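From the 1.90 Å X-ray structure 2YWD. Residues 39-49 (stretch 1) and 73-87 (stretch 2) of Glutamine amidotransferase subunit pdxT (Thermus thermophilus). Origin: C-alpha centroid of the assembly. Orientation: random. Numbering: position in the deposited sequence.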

# COMPACT_ATOMS: atom_id res chain seq x y z
N GLY A 39 8.56 -7.42 15.93
CA GLY A 39 9.37 -8.34 15.15
C GLY A 39 9.28 -8.18 13.65
O GLY A 39 10.03 -8.82 12.91
N LEU A 40 8.36 -7.34 13.17
CA LEU A 40 8.20 -7.15 11.74
C LEU A 40 9.17 -6.13 11.15
O LEU A 40 9.53 -5.15 11.80
CB LEU A 40 6.77 -6.69 11.40
CG LEU A 40 5.60 -7.64 11.64
CD1 LEU A 40 4.31 -6.93 11.24
CD2 LEU A 40 5.78 -8.93 10.84
N LYS A 41 9.60 -6.38 9.92
CA LYS A 41 10.49 -5.47 9.21
C LYS A 41 9.67 -4.82 8.10
O LYS A 41 10.01 -3.74 7.61
CB LYS A 41 11.66 -6.22 8.57
CG LYS A 41 12.66 -6.80 9.54
CD LYS A 41 13.77 -7.53 8.79
CE LYS A 41 14.78 -8.14 9.75
NZ LYS A 41 15.87 -8.85 9.02
N ALA A 42 8.58 -5.48 7.72
CA ALA A 42 7.71 -4.98 6.66
C ALA A 42 6.25 -5.27 6.93
O ALA A 42 5.90 -6.33 7.46
CB ALA A 42 8.13 -5.59 5.32
N LEU A 43 5.39 -4.33 6.55
CA LEU A 43 3.95 -4.49 6.72
C LEU A 43 3.23 -4.05 5.45
O LEU A 43 3.47 -2.96 4.94
CB LEU A 43 3.46 -3.64 7.90
CG LEU A 43 1.94 -3.62 8.10
CD1 LEU A 43 1.47 -4.99 8.55
CD2 LEU A 43 1.57 -2.56 9.14
N ILE A 44 2.35 -4.91 4.95
CA ILE A 44 1.57 -4.58 3.76
C ILE A 44 0.15 -4.25 4.20
O ILE A 44 -0.44 -4.99 4.98
CB ILE A 44 1.50 -5.75 2.77
CG1 ILE A 44 2.90 -6.06 2.23
CG2 ILE A 44 0.53 -5.42 1.63
CD1 ILE A 44 2.93 -7.25 1.28
N VAL A 45 -0.38 -3.13 3.72
CA VAL A 45 -1.74 -2.73 4.02
C VAL A 45 -2.44 -3.02 2.69
O VAL A 45 -2.19 -2.35 1.68
CB VAL A 45 -1.82 -1.24 4.39
CG1 VAL A 45 -3.25 -0.86 4.74
CG2 VAL A 45 -0.90 -0.96 5.57
N PRO A 46 -3.31 -4.04 2.67
CA PRO A 46 -4.07 -4.51 1.50
C PRO A 46 -5.16 -3.64 0.91
O PRO A 46 -5.52 -2.59 1.44
CB PRO A 46 -4.63 -5.83 1.98
CG PRO A 46 -5.04 -5.47 3.38
CD PRO A 46 -3.83 -4.69 3.89
N GLY A 47 -5.69 -4.11 -0.21
CA GLY A 47 -6.79 -3.42 -0.85
C GLY A 47 -7.99 -3.77 0.02
O GLY A 47 -7.93 -4.72 0.81
N GLY A 48 -9.06 -3.01 -0.11
CA GLY A 48 -10.24 -3.27 0.69
C GLY A 48 -11.07 -2.01 0.85
O GLY A 48 -11.13 -1.18 -0.05
N GLU A 49 -11.70 -1.88 2.01
CA GLU A 49 -12.56 -0.73 2.31
C GLU A 49 -11.75 0.23 3.18
O GLU A 49 -11.65 0.04 4.40
CB GLU A 49 -13.82 -1.23 3.02
CG GLU A 49 -15.01 -0.31 2.87
CD GLU A 49 -14.76 1.03 3.50
OE1 GLU A 49 -14.99 1.16 4.72
OE2 GLU A 49 -14.32 1.95 2.78
N GLY A 73 12.21 4.42 11.68
CA GLY A 73 12.81 3.66 10.60
C GLY A 73 12.94 2.16 10.81
O GLY A 73 13.80 1.54 10.20
N SER A 74 12.09 1.58 11.65
CA SER A 74 12.15 0.15 11.91
C SER A 74 11.02 -0.64 11.26
O SER A 74 10.80 -1.80 11.60
CB SER A 74 12.12 -0.10 13.42
OG SER A 74 10.90 0.36 13.98
N LEU A 75 10.30 -0.02 10.33
CA LEU A 75 9.20 -0.71 9.66
C LEU A 75 8.89 -0.12 8.29
O LEU A 75 8.59 1.07 8.17
CB LEU A 75 7.94 -0.65 10.53
CG LEU A 75 6.72 -1.40 9.99
CD1 LEU A 75 7.05 -2.89 9.90
CD2 LEU A 75 5.51 -1.17 10.89
N ALA A 76 8.96 -0.97 7.27
CA ALA A 76 8.67 -0.55 5.90
C ALA A 76 7.19 -0.84 5.63
O ALA A 76 6.66 -1.82 6.13
CB ALA A 76 9.53 -1.31 4.91
N LEU A 77 6.56 0.01 4.84
CA LEU A 77 5.14 -0.12 4.51
C LEU A 77 4.89 -0.16 3.02
O LEU A 77 5.53 0.56 2.25
CB LEU A 77 4.36 1.05 5.09
CG LEU A 77 4.46 1.32 6.59
CD1 LEU A 77 3.68 2.58 6.93
CD2 LEU A 77 3.91 0.12 7.36
N PHE A 78 3.93 -0.99 2.61
CA PHE A 78 3.53 -1.10 1.22
C PHE A 78 2.00 -1.10 1.25
O PHE A 78 1.39 -2.04 1.75
CB PHE A 78 4.05 -2.41 0.60
CG PHE A 78 3.73 -2.58 -0.87
CD1 PHE A 78 3.29 -1.50 -1.64
CD2 PHE A 78 3.90 -3.81 -1.50
CE1 PHE A 78 3.02 -1.65 -3.00
CE2 PHE A 78 3.64 -3.97 -2.86
CZ PHE A 78 3.20 -2.89 -3.62
N GLY A 79 1.40 -0.03 0.74
CA GLY A 79 -0.04 0.06 0.71
C GLY A 79 -0.55 -0.07 -0.71
O GLY A 79 -0.04 0.59 -1.61
N THR A 80 -1.55 -0.91 -0.91
CA THR A 80 -2.13 -1.13 -2.23
C THR A 80 -3.62 -0.78 -2.19
O THR A 80 -4.36 -1.33 -1.39
CB THR A 80 -1.98 -2.60 -2.67
OG1 THR A 80 -2.66 -3.46 -1.74
CG2 THR A 80 -0.52 -2.99 -2.72
N CYS A 81 -4.03 0.13 -3.07
CA CYS A 81 -5.43 0.54 -3.14
C CYS A 81 -5.83 1.15 -1.80
O CYS A 81 -5.38 2.25 -1.46
CB CYS A 81 -6.31 -0.68 -3.48
SG CYS A 81 -8.10 -0.38 -3.62
N ALA A 82 -6.65 0.45 -1.02
CA ALA A 82 -7.07 0.94 0.29
C ALA A 82 -5.83 1.29 1.12
O ALA A 82 -5.82 2.26 1.87
CB ALA A 82 -7.88 -0.12 1.01
N GLY A 83 -4.79 0.47 0.99
CA GLY A 83 -3.56 0.71 1.72
C GLY A 83 -2.88 2.00 1.32
O GLY A 83 -2.27 2.67 2.16
N ALA A 84 -2.96 2.36 0.04
CA ALA A 84 -2.36 3.60 -0.46
C ALA A 84 -3.13 4.79 0.11
O ALA A 84 -2.56 5.81 0.48
CB ALA A 84 -2.38 3.64 -1.99
N ILE A 85 -4.45 4.64 0.17
CA ILE A 85 -5.31 5.69 0.71
C ILE A 85 -4.99 5.89 2.19
O ILE A 85 -4.87 7.02 2.67
CB ILE A 85 -6.80 5.30 0.54
CG1 ILE A 85 -7.16 5.28 -0.95
CG2 ILE A 85 -7.68 6.29 1.29
CD1 ILE A 85 -8.48 4.57 -1.25
N TRP A 86 -4.85 4.78 2.92
CA TRP A 86 -4.54 4.82 4.35
C TRP A 86 -3.23 5.55 4.63
O TRP A 86 -3.09 6.23 5.65
CB TRP A 86 -4.45 3.38 4.89
CG TRP A 86 -4.32 3.29 6.37
CD1 TRP A 86 -5.27 3.62 7.30
CD2 TRP A 86 -3.19 2.82 7.12
NE1 TRP A 86 -4.80 3.38 8.57
CE2 TRP A 86 -3.53 2.89 8.49
CE3 TRP A 86 -1.92 2.35 6.75
CZ2 TRP A 86 -2.64 2.49 9.50
CZ3 TRP A 86 -1.03 1.96 7.76
CH2 TRP A 86 -1.40 2.04 9.12
N LEU A 87 -2.26 5.39 3.73
CA LEU A 87 -0.95 6.03 3.90
C LEU A 87 -0.94 7.53 3.61
O LEU A 87 -0.14 8.27 4.18
CB LEU A 87 0.08 5.35 2.98
CG LEU A 87 0.45 3.89 3.26
CD1 LEU A 87 1.24 3.32 2.09
CD2 LEU A 87 1.26 3.81 4.54

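Two parallel strands, 42-45 and 76-80, lie side by side in a sheet, and the helix that follows the second strand closes over the end of the first. Five backbone hydrogen bonds stitch the strands: A76 N to K41 O (3.0 Å), L43 N to A76 O (2.8 Å), F78 N to L43 O (3.1 Å), V45 N to F78 O (2.9 Å) and T80 N to V45 O (3.0 Å). L43 and V45 thus use both N and O, while A42 and I44 turn theirs away.

V45 has the most surface covered. Its side chain shares a sheet face with those of L43 and L77, and its CG2 packs 3.7 Å from W86 CZ3, joining strand to helix. V45 O also receives CA-H...O contacts from G79 CA and G83 CA, both at 3.4 Å. Glycine suits both places: a CB on G83 would clash with V45 O, and one on G79 with G83 O.

L43, next in covered area, sets its CB 3.8 Å from L77 CD2 and 4.2 Å from L75 CD1, so branched apolar chains fill the space. On the face of A42 and A76, I44 CG1 meets F78 CB at 4.2 Å. Beyond the strands, the small A82 fits close to the loop, its CB 3.3 Å from G48 N.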